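Local atomic coordinates of hydrogenase 2 maturation peptidase (Thaumarchaeota archaeon SCGC AB-539-E09, PDB entry 5TTX), a protein that probably cleaves the C-terminal extension from the large subunit of a nickel-iron hydrogenase during its maturation. Residues 18-28 with 130-140; 35-43 with 151-160. All coordinates share one frame; numbering follows the deposited sequence.

Contact 1. Residues 18-28 with 130-140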
ATOM      1  N   ARG A  18      41.010 -27.448  -8.124  1.00 28.77           N
ATOM      2  CA  ARG A  18      41.789 -28.646  -8.470  1.00 29.82           C
ATOM      3  C   ARG A  18      43.241 -28.585  -8.021  1.00 35.74           C
ATOM      4  O   ARG A  18      43.877 -29.636  -7.913  1.00 35.58           O
ATOM      5  CB  ARG A  18      41.808 -28.875  -9.980  1.00 34.46           C
ATOM      6  CG  ARG A  18      40.566 -29.510 -10.529  1.00 39.33           C
ATOM      7  CD  ARG A  18      40.627 -29.563 -12.021  1.00 30.82           C
ATOM      8  NE  ARG A  18      39.312 -29.854 -12.616  1.00 33.61           N
ATOM      9  CZ  ARG A  18      38.870 -31.088 -12.859  1.00 31.48           C
ATOM     10  NH1 ARG A  18      39.624 -32.142 -12.551  1.00 30.21           N
ATOM     11  NH2 ARG A  18      37.690 -31.279 -13.436  1.00 33.06           N
ATOM     12  N   LEU A  19      43.794 -27.390  -7.814  1.00 29.29           N
ATOM     13  CA  LEU A  19      45.182 -27.227  -7.414  1.00 31.80           C
ATOM     14  C   LEU A  19      45.375 -27.308  -5.906  1.00 37.46           C
ATOM     15  O   LEU A  19      46.513 -27.182  -5.425  1.00 34.28           O
ATOM     16  CB  LEU A  19      45.705 -25.880  -7.900  1.00 34.68           C
ATOM     17  CG  LEU A  19      45.390 -25.552  -9.349  1.00 33.68           C
ATOM     18  CD1 LEU A  19      45.955 -24.185  -9.672  1.00 34.94           C
ATOM     19  CD2 LEU A  19      46.013 -26.607 -10.257  1.00 30.16           C
HETATM   20  N   MSE A  20      44.294 -27.489  -5.156  1.00 26.76           N
HETATM   21  CA  MSE A  20      44.373 -27.504  -3.703  1.00 37.42           C
HETATM   22  C   MSE A  20      43.966 -28.862  -3.163  1.00 36.54           C
HETATM   23  O   MSE A  20      43.112 -28.962  -2.285  1.00 35.88           O
HETATM   24  CB  MSE A  20      43.494 -26.402  -3.104  1.00 29.82           C
HETATM   25  CG  MSE A  20      43.907 -25.039  -3.567  1.00 42.75           C
HETATM   26 SE   MSE A  20      45.601 -24.430  -2.764  1.00 56.98          SE
HETATM   27  CE  MSE A  20      45.488 -22.531  -3.313  1.00 62.64           C
ATOM     28  N   GLY A  21      44.567 -29.903  -3.709  1.00 32.61           N
ATOM     29  CA  GLY A  21      44.430 -31.209  -3.094  1.00 35.82           C
ATOM     30  C   GLY A  21      42.997 -31.679  -3.088  1.00 29.56           C
ATOM     31  O   GLY A  21      42.341 -31.763  -4.130  1.00 31.10           O
ATOM     32  N   ASP A  22      42.495 -31.993  -1.902  1.00 29.38           N
ATOM     33  CA  ASP A  22      41.159 -32.564  -1.818  1.00 24.18           C
ATOM     34  C   ASP A  22      40.047 -31.535  -2.057  1.00 28.36           C
ATOM     35  O   ASP A  22      38.875 -31.927  -2.126  1.00 28.54           O
ATOM     36  CB  ASP A  22      40.974 -33.255  -0.465  1.00 23.69           C
ATOM     37  CG  ASP A  22      41.837 -34.498  -0.316  1.00 30.41           C
ATOM     38  OD1 ASP A  22      42.109 -34.883   0.839  1.00 33.51           O
ATOM     39  OD2 ASP A  22      42.265 -35.089  -1.350  1.00 36.24           O
ATOM     40  N   ASP A  23      40.363 -30.245  -2.218  1.00 30.12           N
ATOM     41  CA  ASP A  23      39.334 -29.322  -2.694  1.00 27.95           C
ATOM     42  C   ASP A  23      38.922 -29.618  -4.120  1.00 31.87           C
ATOM     43  O   ASP A  23      37.924 -29.060  -4.588  1.00 32.14           O
ATOM     44  CB  ASP A  23      39.799 -27.870  -2.612  1.00 31.31           C
ATOM     45  CG  ASP A  23      38.639 -26.891  -2.563  1.00 38.54           C
ATOM     46  OD1 ASP A  23      37.664 -27.192  -1.834  1.00 43.38           O
ATOM     47  OD2 ASP A  23      38.695 -25.819  -3.218  1.00 34.34           O
ATOM     48  N   GLY A  24      39.681 -30.449  -4.833  1.00 28.53           N
ATOM     49  CA  GLY A  24      39.254 -30.900  -6.138  1.00 23.55           C
ATOM     50  C   GLY A  24      38.256 -32.041  -6.128  1.00 27.44           C
ATOM     51  O   GLY A  24      37.973 -32.594  -7.189  1.00 30.10           O
ATOM     52  N   PHE A  25      37.704 -32.416  -4.968  1.00 26.72           N
ATOM     53  CA  PHE A  25      36.669 -33.456  -4.927  1.00 30.66           C
ATOM     54  C   PHE A  25      35.545 -33.210  -5.942  1.00 35.83           C
ATOM     55  O   PHE A  25      35.224 -34.086  -6.754  1.00 35.07           O
ATOM     56  CB  PHE A  25      36.098 -33.551  -3.510  1.00 22.21           C
ATOM     57  CG  PHE A  25      34.771 -34.273  -3.420  1.00 26.35           C
ATOM     58  CD1 PHE A  25      33.566 -33.560  -3.273  1.00 23.97           C
ATOM     59  CD2 PHE A  25      34.724 -35.662  -3.457  1.00 20.11           C
ATOM     60  CE1 PHE A  25      32.336 -34.243  -3.170  1.00 20.53           C
ATOM     61  CE2 PHE A  25      33.499 -36.349  -3.359  1.00 27.69           C
ATOM     62  CZ  PHE A  25      32.323 -35.664  -3.209  1.00 20.18           C
ATOM     63  N   GLY A  26      34.921 -32.029  -5.903  1.00 38.08           N
ATOM     64  CA  GLY A  26      33.767 -31.763  -6.747  1.00 29.48           C
ATOM     65  C   GLY A  26      34.059 -31.875  -8.237  1.00 28.47           C
ATOM     66  O   GLY A  26      33.388 -32.611  -8.966  1.00 29.85           O
ATOM     67  N   PRO A  27      35.049 -31.115  -8.722  1.00 30.54           N
ATOM     68  CA  PRO A  27      35.432 -31.232 -10.143  1.00 22.99           C
ATOM     69  C   PRO A  27      35.843 -32.629 -10.538  1.00 32.93           C
ATOM     70  O   PRO A  27      35.620 -33.031 -11.692  1.00 32.87           O
ATOM     71  CB  PRO A  27      36.606 -30.251 -10.272  1.00 26.96           C
ATOM     72  CG  PRO A  27      36.329 -29.176  -9.198  1.00 23.74           C
ATOM     73  CD  PRO A  27      35.666 -29.944  -8.058  1.00 23.32           C
ATOM     74  N   ARG A  28      36.449 -33.389  -9.619  1.00 30.89           N
ATOM     75  CA  ARG A  28      36.856 -34.746  -9.957  1.00 33.62           C
ATOM     76  C   ARG A  28      35.648 -35.690 -10.055  1.00 35.77           C
ATOM     77  O   ARG A  28      35.685 -36.649 -10.828  1.00 35.21           O
ATOM     78  CB  ARG A  28      37.888 -35.247  -8.946  1.00 23.88           C
ATOM     79  CG  ARG A  28      39.306 -34.628  -9.119  1.00 30.33           C
ATOM     80  CD  ARG A  28      40.070 -35.216 -10.329  1.00 28.88           C
ATOM     81  NE  ARG A  28      40.217 -36.649 -10.158  1.00 28.20           N
ATOM     82  CZ  ARG A  28      41.270 -37.227  -9.585  1.00 31.73           C
ATOM     83  NH1 ARG A  28      42.298 -36.488  -9.147  1.00 26.84           N
ATOM     84  NH2 ARG A  28      41.291 -38.543  -9.444  1.00 27.23           N
ATOM     85  N   PRO A 130      37.681 -33.373   3.533  1.00 34.44           N
ATOM     86  CA  PRO A 130      38.991 -33.599   2.922  1.00 25.34           C
ATOM     87  C   PRO A 130      39.958 -34.246   3.892  1.00 34.37           C
ATOM     88  O   PRO A 130      39.747 -34.290   5.111  1.00 34.92           O
ATOM     89  CB  PRO A 130      39.464 -32.187   2.583  1.00 28.89           C
ATOM     90  CG  PRO A 130      38.949 -31.385   3.756  1.00 26.08           C
ATOM     91  CD  PRO A 130      37.534 -31.976   3.992  1.00 33.84           C
ATOM     92  N   ARG A 131      41.038 -34.760   3.322  1.00 32.79           N
ATOM     93  CA  ARG A 131      42.192 -35.060   4.141  1.00 30.01           C
ATOM     94  C   ARG A 131      43.116 -33.865   4.189  1.00 29.19           C
ATOM     95  O   ARG A 131      43.535 -33.427   5.263  1.00 25.93           O
ATOM     96  CB  ARG A 131      42.968 -36.262   3.592  1.00 26.07           C
ATOM     97  CG  ARG A 131      44.250 -36.491   4.398  1.00 26.12           C
ATOM     98  CD  ARG A 131      45.256 -37.425   3.698  1.00 33.82           C
ATOM     99  NE  ARG A 131      46.455 -37.535   4.517  1.00 29.39           N
ATOM    100  CZ  ARG A 131      47.579 -38.168   4.154  1.00 44.89           C
ATOM    101  NH1 ARG A 131      47.667 -38.756   2.976  1.00 31.28           N
ATOM    102  NH2 ARG A 131      48.618 -38.205   4.984  1.00 32.99           N
ATOM    103  N   SER A 132      43.433 -33.323   3.025  1.00 31.21           N
ATOM    104  CA  SER A 132      44.371 -32.224   2.950  1.00 31.45           C
ATOM    105  C   SER A 132      43.971 -31.274   1.830  1.00 35.04           C
ATOM    106  O   SER A 132      43.595 -31.700   0.723  1.00 33.82           O
ATOM    107  CB  SER A 132      45.790 -32.768   2.726  1.00 31.86           C
ATOM    108  OG  SER A 132      46.596 -31.759   2.193  1.00 35.82           O
ATOM    109  N   LEU A 133      44.062 -29.982   2.139  1.00 37.15           N
ATOM    110  CA  LEU A 133      43.823 -28.889   1.204  1.00 33.42           C
ATOM    111  C   LEU A 133      45.118 -28.199   0.816  1.00 27.28           C
ATOM    112  O   LEU A 133      45.089 -27.140   0.177  1.00 36.17           O
ATOM    113  CB  LEU A 133      42.848 -27.874   1.815  1.00 31.68           C
ATOM    114  CG  LEU A 133      41.506 -28.497   2.241  1.00 40.11           C
ATOM    115  CD1 LEU A 133      40.694 -27.594   3.230  1.00 37.78           C
ATOM    116  CD2 LEU A 133      40.663 -28.901   1.010  1.00 21.10           C
ATOM    117  N   LYS A 134      46.250 -28.747   1.236  1.00 27.80           N
ATOM    118  CA  LYS A 134      47.530 -28.211   0.820  1.00 36.59           C
ATOM    119  C   LYS A 134      47.623 -28.245  -0.708  1.00 34.79           C
ATOM    120  O   LYS A 134      46.976 -29.075  -1.360  1.00 35.35           O
ATOM    121  CB  LYS A 134      48.665 -29.011   1.455  1.00 41.60           C
ATOM    122  CG  LYS A 134      48.883 -28.691   2.946  1.00 44.78           C
ATOM    123  CD  LYS A 134      50.093 -29.455   3.513  1.00 43.95           C
ATOM    124  CE  LYS A 134      49.864 -30.983   3.515  1.00 50.91           C
ATOM    125  NZ  LYS A 134      48.714 -31.481   4.365  1.00 49.95           N
ATOM    126  N   PRO A 135      48.361 -27.310  -1.302  1.00 37.68           N
ATOM    127  CA  PRO A 135      48.537 -27.319  -2.762  1.00 32.56           C
ATOM    128  C   PRO A 135      49.011 -28.672  -3.277  1.00 36.52           C
ATOM    129  O   PRO A 135      49.955 -29.269  -2.747  1.00 40.01           O
ATOM    130  CB  PRO A 135      49.585 -26.223  -2.994  1.00 37.07           C
ATOM    131  CG  PRO A 135      49.284 -25.220  -1.851  1.00 35.61           C
ATOM    132  CD  PRO A 135      48.938 -26.102  -0.666  1.00 33.99           C
ATOM    133  N   SER A 136      48.353 -29.134  -4.344  1.00 32.65           N
ATOM    134  CA  SER A 136      48.488 -30.479  -4.885  1.00 37.81           C
ATOM    135  C   SER A 136      47.532 -30.650  -6.058  1.00 40.57           C
ATOM    136  O   SER A 136      46.392 -30.177  -6.004  1.00 34.46           O
ATOM    137  CB  SER A 136      48.182 -31.540  -3.819  1.00 37.27           C
ATOM    138  OG  SER A 136      48.311 -32.850  -4.352  1.00 35.74           O
ATOM    139  N   LEU A 137      48.000 -31.314  -7.111  1.00 37.81           N
ATOM    140  CA  LEU A 137      47.187 -31.743  -8.239  1.00 42.94           C
ATOM    141  C   LEU A 137      46.402 -33.008  -7.938  1.00 45.68           C
ATOM    142  O   LEU A 137      45.562 -33.405  -8.757  1.00 40.73           O
ATOM    143  CB  LEU A 137      48.080 -31.991  -9.469  1.00 33.95           C
ATOM    144  CG  LEU A 137      48.931 -30.776  -9.827  1.00 40.83           C
ATOM    145  CD1 LEU A 137      49.995 -31.103 -10.855  1.00 43.77           C
ATOM    146  CD2 LEU A 137      48.040 -29.650 -10.310  1.00 37.24           C
ATOM    147  N   GLU A 138      46.653 -33.649  -6.797  1.00 37.97           N
ATOM    148  CA  GLU A 138      46.147 -34.988  -6.548  1.00 39.53           C
ATOM    149  C   GLU A 138      45.179 -35.011  -5.374  1.00 38.75           C
ATOM    150  O   GLU A 138      45.234 -34.166  -4.478  1.00 33.90           O
ATOM    151  CB  GLU A 138      47.286 -35.972  -6.267  1.00 40.51           C
ATOM    152  CG  GLU A 138      48.348 -36.087  -7.374  1.00 56.91           C
ATOM    153  CD  GLU A 138      47.823 -36.682  -8.679  1.00 74.81           C
ATOM    154  OE1 GLU A 138      46.678 -37.198  -8.711  1.00 70.89           O
ATOM    155  OE2 GLU A 138      48.574 -36.642  -9.684  1.00 88.67           O
ATOM    156  N   LEU A 139      44.280 -35.989  -5.401  1.00 38.09           N
ATOM    157  CA  LEU A 139      43.423 -36.278  -4.268  1.00 31.26           C
ATOM    158  C   LEU A 139      44.108 -37.287  -3.365  1.00 28.39           C
ATOM    159  O   LEU A 139      44.834 -38.167  -3.834  1.00 33.09           O
ATOM    160  CB  LEU A 139      42.078 -36.854  -4.724  1.00 29.41           C
ATOM    161  CG  LEU A 139      41.214 -36.083  -5.719  1.00 38.43           C
ATOM    162  CD1 LEU A 139      40.072 -36.987  -6.210  1.00 36.44           C
ATOM    163  CD2 LEU A 139      40.656 -34.778  -5.110  1.00 24.75           C
ATOM    164  N   SER A 140      43.848 -37.168  -2.068  1.00 34.96           N
ATOM    165  CA  SER A 140      44.176 -38.221  -1.125  1.00 26.15           C
ATOM    166  C   SER A 140      43.458 -39.519  -1.503  1.00 34.33           C
ATOM    167  O   SER A 140      42.447 -39.538  -2.207  1.00 34.68           O
ATOM    168  CB  SER A 140      43.754 -37.832   0.296  1.00 25.35           C
ATOM    169  OG  SER A 140      42.334 -37.595   0.341  1.00 28.75           O
TER
HETATM  170  O   HOH W   1      44.593 -31.296 -10.401  1.00 44.87           O
HETATM  171  O   HOH W   2      42.932 -33.918  -8.636  1.00 28.13           O
HETATM  172  O   HOH W   3      44.283 -37.964  -7.592  1.00 38.07           O
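Pro130 begins the contact by laying its CB against CB of Asp22 (3.6 Å). The next two residues turn their backbone N-H groups onto that aspartate: Arg131 N reaches OD1 at 2.7 Å on the anti side, and Ser132 N meets the same oxygen from above the carboxylate plane. Ser132 O accepts from Asp22 N in return. Leu133 sends CD2 to Asp23, and Pro135 CG crosses over SE of selenomethionine Met20 at 3.9 Å. Ser136 forms the single beta bridge about Met20, its N bound to Leu19 O and its O to Gly21 N, both at 2.9 Å. Leu139 CD1 lies over one face of the Arg28 guanidinium, 3.6 Å from CZ; bends at chi2 and chi3 (-75° and -59°) fold the arginine back to meet it. Ser140, N-cap of helix 141-158 through Val143 N, ties that helix start to the turn before helix 25-34: its OG bonds Asp22 OD1, and Ser140 N lies 2.7 Å from Asp22 OD2, on the syn lone pair. An asparagine in place of Asp22 would probably set an NH2 against at least one of these donors, leaving it without an acceptor. Four donors on one buried carboxylate, three on OD1, imply a side chain fixed in rotation.

Contact 2. Residues 35-43 with 151-160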
ATOM      1  N   SER A  35      32.606 -39.032 -17.957  1.00 47.86           N
ATOM      2  CA  SER A  35      33.074 -40.177 -18.718  1.00 49.85           C
ATOM      3  C   SER A  35      32.069 -41.324 -18.727  1.00 49.34           C
ATOM      4  O   SER A  35      32.304 -42.325 -19.400  1.00 52.96           O
ATOM      5  CB  SER A  35      34.440 -40.661 -18.203  1.00 58.21           C
ATOM      6  OG  SER A  35      34.322 -41.478 -17.053  1.00 71.52           O
HETATM    7  N   MSE A  36      30.966 -41.210 -18.001  1.00 56.38           N
HETATM    8  CA  MSE A  36      29.927 -42.216 -18.112  1.00 64.31           C
HETATM    9  C   MSE A  36      28.968 -41.734 -19.167  1.00 69.44           C
HETATM   10  O   MSE A  36      29.141 -40.657 -19.727  1.00 78.46           O
HETATM   11  CB  MSE A  36      29.226 -42.438 -16.787  1.00 66.84           C
HETATM   12  CG  MSE A  36      30.194 -42.685 -15.665  1.00 78.39           C
HETATM   13 SE   MSE A  36      29.314 -42.665 -13.938  1.00 78.23          SE
HETATM   14  CE  MSE A  36      28.852 -44.572 -13.822  1.00 83.50           C
ATOM     15  N   SER A  37      27.949 -42.510 -19.452  1.00 48.41           N
ATOM     16  CA  SER A  37      27.064 -42.181 -20.564  1.00 68.49           C
ATOM     17  C   SER A  37      25.752 -41.733 -19.945  1.00 59.09           C
ATOM     18  O   SER A  37      24.846 -42.535 -19.720  1.00 68.24           O
ATOM     19  CB  SER A  37      26.891 -43.371 -21.514  1.00 53.13           C
ATOM     20  OG  SER A  37      28.154 -43.923 -21.858  1.00 59.95           O
ATOM     21  N   LEU A  38      25.679 -40.535 -19.663  1.00 57.82           N
ATOM     22  CA  LEU A  38      24.565 -39.879 -19.006  1.00 52.32           C
ATOM     23  C   LEU A  38      23.590 -39.310 -20.030  1.00 54.09           C
ATOM     24  O   LEU A  38      23.997 -38.880 -21.118  1.00 56.25           O
ATOM     25  CB  LEU A  38      25.067 -38.760 -18.113  1.00 52.62           C
ATOM     26  CG  LEU A  38      25.810 -39.219 -16.860  1.00 59.72           C
ATOM     27  CD1 LEU A  38      26.183 -38.019 -16.004  1.00 55.17           C
ATOM     28  CD2 LEU A  38      24.976 -40.205 -16.063  1.00 58.31           C
ATOM     29  N   PRO A  39      22.302 -39.305 -19.699  1.00 47.36           N
ATOM     30  CA  PRO A  39      21.313 -38.686 -20.591  1.00 46.53           C
ATOM     31  C   PRO A  39      21.688 -37.246 -20.916  1.00 46.79           C
ATOM     32  O   PRO A  39      22.290 -36.536 -20.097  1.00 45.28           O
ATOM     33  CB  PRO A  39      20.012 -38.755 -19.785  1.00 51.40           C
ATOM     34  CG  PRO A  39      20.269 -39.736 -18.676  1.00 55.17           C
ATOM     35  CD  PRO A  39      21.729 -39.732 -18.412  1.00 46.85           C
ATOM     36  N   ASP A  40      21.321 -36.819 -22.130  1.00 44.68           N
ATOM     37  CA  ASP A  40      21.641 -35.470 -22.596  1.00 49.89           C
ATOM     38  C   ASP A  40      21.123 -34.397 -21.652  1.00 48.79           C
ATOM     39  O   ASP A  40      21.712 -33.308 -21.573  1.00 52.41           O
ATOM     40  CB  ASP A  40      21.061 -35.229 -23.992  1.00 61.34           C
ATOM     41  CG  ASP A  40      21.946 -35.772 -25.097  1.00 81.74           C
ATOM     42  OD1 ASP A  40      21.395 -36.222 -26.126  1.00 93.35           O
ATOM     43  OD2 ASP A  40      23.190 -35.755 -24.940  1.00 86.41           O
ATOM     44  N   TYR A  41      20.035 -34.671 -20.926  1.00 45.42           N
ATOM     45  CA  TYR A  41      19.440 -33.611 -20.124  1.00 48.90           C
ATOM     46  C   TYR A  41      20.244 -33.314 -18.855  1.00 47.28           C
ATOM     47  O   TYR A  41      20.024 -32.275 -18.223  1.00 42.97           O
ATOM     48  CB  TYR A  41      17.968 -33.951 -19.811  1.00 36.39           C
ATOM     49  CG  TYR A  41      17.778 -35.082 -18.835  1.00 35.28           C
ATOM     50  CD1 TYR A  41      17.926 -34.868 -17.461  1.00 35.79           C
ATOM     51  CD2 TYR A  41      17.440 -36.355 -19.265  1.00 36.73           C
ATOM     52  CE1 TYR A  41      17.788 -35.900 -16.551  1.00 39.29           C
ATOM     53  CE2 TYR A  41      17.250 -37.388 -18.351  1.00 37.47           C
ATOM     54  CZ  TYR A  41      17.443 -37.146 -16.999  1.00 40.01           C
ATOM     55  OH  TYR A  41      17.285 -38.148 -16.080  1.00 43.64           O
ATOM     56  N   VAL A  42      21.179 -34.178 -18.482  1.00 42.00           N
ATOM     57  CA  VAL A  42      22.070 -33.926 -17.360  1.00 42.55           C
ATOM     58  C   VAL A  42      23.264 -33.111 -17.842  1.00 42.28           C
ATOM     59  O   VAL A  42      23.929 -33.491 -18.810  1.00 34.92           O
ATOM     60  CB  VAL A  42      22.533 -35.248 -16.733  1.00 43.18           C
ATOM     61  CG1 VAL A  42      23.525 -34.980 -15.600  1.00 36.53           C
ATOM     62  CG2 VAL A  42      21.338 -36.009 -16.233  1.00 31.56           C
ATOM     63  N   ASP A  43      23.537 -31.985 -17.180  1.00 33.41           N
ATOM     64  CA  ASP A  43      24.781 -31.245 -17.381  1.00 36.77           C
ATOM     65  C   ASP A  43      25.669 -31.463 -16.162  1.00 32.48           C
ATOM     66  O   ASP A  43      25.371 -30.952 -15.077  1.00 37.30           O
ATOM     67  CB  ASP A  43      24.539 -29.750 -17.561  1.00 43.99           C
ATOM     68  CG  ASP A  43      24.141 -29.388 -18.944  1.00 60.08           C
ATOM     69  OD1 ASP A  43      24.050 -28.170 -19.193  1.00 61.36           O
ATOM     70  OD2 ASP A  43      23.899 -30.303 -19.775  1.00 71.55           O
ATOM     71  N   VAL A 151      29.547 -40.412  -6.828  1.00 29.85           N
ATOM     72  CA  VAL A 151      28.942 -40.745  -8.115  1.00 28.43           C
ATOM     73  C   VAL A 151      27.663 -41.550  -7.898  1.00 26.25           C
ATOM     74  O   VAL A 151      26.617 -41.254  -8.478  1.00 40.51           O
ATOM     75  CB  VAL A 151      29.958 -41.495  -9.000  1.00 38.90           C
ATOM     76  CG1 VAL A 151      29.268 -42.268 -10.150  1.00 28.72           C
ATOM     77  CG2 VAL A 151      30.966 -40.520  -9.562  1.00 25.33           C
ATOM     78  N   ASP A 152      27.725 -42.553  -7.020  1.00 31.81           N
ATOM     79  CA  ASP A 152      26.531 -43.323  -6.698  1.00 37.40           C
ATOM     80  C   ASP A 152      25.433 -42.444  -6.118  1.00 44.73           C
ATOM     81  O   ASP A 152      24.255 -42.612  -6.468  1.00 48.12           O
ATOM     82  CB  ASP A 152      26.867 -44.452  -5.729  1.00 32.12           C
ATOM     83  CG  ASP A 152      27.737 -45.520  -6.363  1.00 49.78           C
ATOM     84  OD1 ASP A 152      27.800 -45.589  -7.621  1.00 52.48           O
ATOM     85  OD2 ASP A 152      28.356 -46.289  -5.594  1.00 52.59           O
ATOM     86  N   LEU A 153      25.790 -41.512  -5.216  1.00 34.17           N
ATOM     87  CA  LEU A 153      24.765 -40.646  -4.640  1.00 36.09           C
ATOM     88  C   LEU A 153      24.111 -39.802  -5.718  1.00 34.09           C
ATOM     89  O   LEU A 153      22.889 -39.622  -5.726  1.00 37.45           O
ATOM     90  CB  LEU A 153      25.353 -39.733  -3.570  1.00 35.91           C
ATOM     91  CG  LEU A 153      25.587 -40.326  -2.197  1.00 39.29           C
ATOM     92  CD1 LEU A 153      26.107 -39.230  -1.236  1.00 28.80           C
ATOM     93  CD2 LEU A 153      24.314 -40.953  -1.686  1.00 30.29           C
ATOM     94  N   VAL A 154      24.919 -39.282  -6.637  1.00 27.15           N
ATOM     95  CA  VAL A 154      24.401 -38.535  -7.776  1.00 31.61           C
ATOM     96  C   VAL A 154      23.467 -39.398  -8.612  1.00 40.31           C
ATOM     97  O   VAL A 154      22.363 -38.976  -8.988  1.00 42.62           O
ATOM     98  CB  VAL A 154      25.565 -37.998  -8.618  1.00 31.04           C
ATOM     99  CG1 VAL A 154      25.049 -37.459  -9.945  1.00 32.67           C
ATOM    100  CG2 VAL A 154      26.294 -36.940  -7.841  1.00 27.50           C
ATOM    101  N   LEU A 155      23.896 -40.616  -8.939  1.00 43.87           N
ATOM    102  CA  LEU A 155      23.055 -41.444  -9.799  1.00 45.13           C
ATOM    103  C   LEU A 155      21.764 -41.828  -9.089  1.00 40.94           C
ATOM    104  O   LEU A 155      20.707 -41.872  -9.723  1.00 41.62           O
ATOM    105  CB  LEU A 155      23.817 -42.688 -10.268  1.00 39.87           C
ATOM    106  CG  LEU A 155      24.988 -42.485 -11.248  1.00 41.83           C
ATOM    107  CD1 LEU A 155      25.673 -43.822 -11.617  1.00 42.70           C
ATOM    108  CD2 LEU A 155      24.539 -41.779 -12.522  1.00 40.04           C
ATOM    109  N   GLU A 156      21.812 -42.063  -7.773  1.00 40.63           N
ATOM    110  CA  GLU A 156      20.587 -42.432  -7.073  1.00 39.99           C
ATOM    111  C   GLU A 156      19.630 -41.261  -7.006  1.00 46.69           C
ATOM    112  O   GLU A 156      18.423 -41.429  -7.213  1.00 47.40           O
ATOM    113  CB  GLU A 156      20.875 -42.914  -5.669  1.00 36.74           C
ATOM    114  CG  GLU A 156      21.641 -44.202  -5.597  1.00 56.15           C
ATOM    115  CD  GLU A 156      22.202 -44.425  -4.210  1.00 63.75           C
ATOM    116  OE1 GLU A 156      22.812 -45.494  -3.985  1.00 69.81           O
ATOM    117  OE2 GLU A 156      22.022 -43.525  -3.351  1.00 62.09           O
ATOM    118  N   ALA A 157      20.159 -40.072  -6.710  1.00 40.29           N
ATOM    119  CA  ALA A 157      19.344 -38.870  -6.662  1.00 35.83           C
ATOM    120  C   ALA A 157      18.585 -38.658  -7.958  1.00 42.84           C
ATOM    121  O   ALA A 157      17.465 -38.144  -7.941  1.00 57.21           O
ATOM    122  CB  ALA A 157      20.228 -37.655  -6.385  1.00 25.19           C
ATOM    123  N   LEU A 158      19.173 -39.052  -9.082  1.00 42.83           N
ATOM    124  CA  LEU A 158      18.595 -38.845 -10.399  1.00 41.75           C
ATOM    125  C   LEU A 158      17.831 -40.053 -10.919  1.00 38.67           C
ATOM    126  O   LEU A 158      17.265 -39.984 -12.016  1.00 44.63           O
ATOM    127  CB  LEU A 158      19.699 -38.467 -11.397  1.00 46.21           C
ATOM    128  CG  LEU A 158      20.417 -37.153 -11.084  1.00 46.64           C
ATOM    129  CD1 LEU A 158      21.569 -36.875 -12.058  1.00 35.22           C
ATOM    130  CD2 LEU A 158      19.395 -36.026 -11.115  1.00 48.77           C
ATOM    131  N   GLY A 159      17.799 -41.155 -10.178  1.00 41.47           N
ATOM    132  CA  GLY A 159      17.115 -42.334 -10.674  1.00 42.59           C
ATOM    133  C   GLY A 159      17.869 -43.125 -11.718  1.00 50.29           C
ATOM    134  O   GLY A 159      17.271 -43.975 -12.382  1.00 66.18           O
ATOM    135  N   LEU A 160      19.174 -42.897 -11.863  1.00 45.95           N
ATOM    136  CA  LEU A 160      19.989 -43.524 -12.893  1.00 45.72           C
ATOM    137  C   LEU A 160      20.826 -44.689 -12.383  1.00 55.94           C
ATOM    138  O   LEU A 160      21.600 -45.262 -13.161  1.00 63.88           O
ATOM    139  CB  LEU A 160      20.906 -42.474 -13.521  1.00 44.09           C
ATOM    140  CG  LEU A 160      20.166 -41.331 -14.208  1.00 48.05           C
ATOM    141  CD1 LEU A 160      21.155 -40.294 -14.673  1.00 41.71           C
ATOM    142  CD2 LEU A 160      19.316 -41.848 -15.390  1.00 44.57           C
TER
HETATM  143  O   HOH W   4      17.037 -37.791 -13.715  1.00 49.56           O
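The C-terminal helix 141-158 packs here against the loop between helix 25-34 and strand 42-48. Contact is mainly through apolar side chains. Selenomethionine Met36 reaches across tip to tip: its SE stands 3.8 Å from Val151 CG1, and its bent end (chi3 90°) brings CE to 3.9 Å from Leu155 CD1. Leu38 slants over the other branch of that leucine, CD2 to CD2 at 3.9 Å, and the Leu38 and Leu160 side chains cross at about a right angle, the same CD2 near CD1. Pro39 faces Leu160 end-on, CD to CD1 3.8 Å apart. Deeper in, Val42 CG2 comes within 4.3 Å of Leu158 CD1, where Val10 and Val12 of strand 10-15 continue the apolar layer. At the polar margin a water donates to Leu158 O at 2.8 Å; its link to Tyr41 OH is too short to be trusted. Gly159, with positive phi (77°), forms a Schellman motif after the helix, turning the chain so that Leu160 points back at Pro39. Helices 25-34 and 141-158, touching through Val29, Leu32 and Val151, thus share one face of a mainly parallel sheet, as in three-layer alpha/beta folds of the hydrogenase maturation protease family.

From the N terminus, the chain leaves strand 10-15, enters 18-28 at the start of helix 25-34, and passes through 35-43 into strand 42-48. The other partners come late: segment 130-140 comes after strand 122-128, while helix 141-158 runs out in segment 151-160. Contact 1 therefore closes a loop of 101 intervening residues and contact 2 one of 107; because their segments alternate along the sequence, the two closures cross and do not nest. Their centres are 23 Å apart, and their nearest atoms, about 6 Å apart, do not touch. Contact 1 joins the chain leading into both helices, whereas contact 2 joins the chain beyond helix 25-34 to the end of helix 141-158, so this helix pair is tied at both ends.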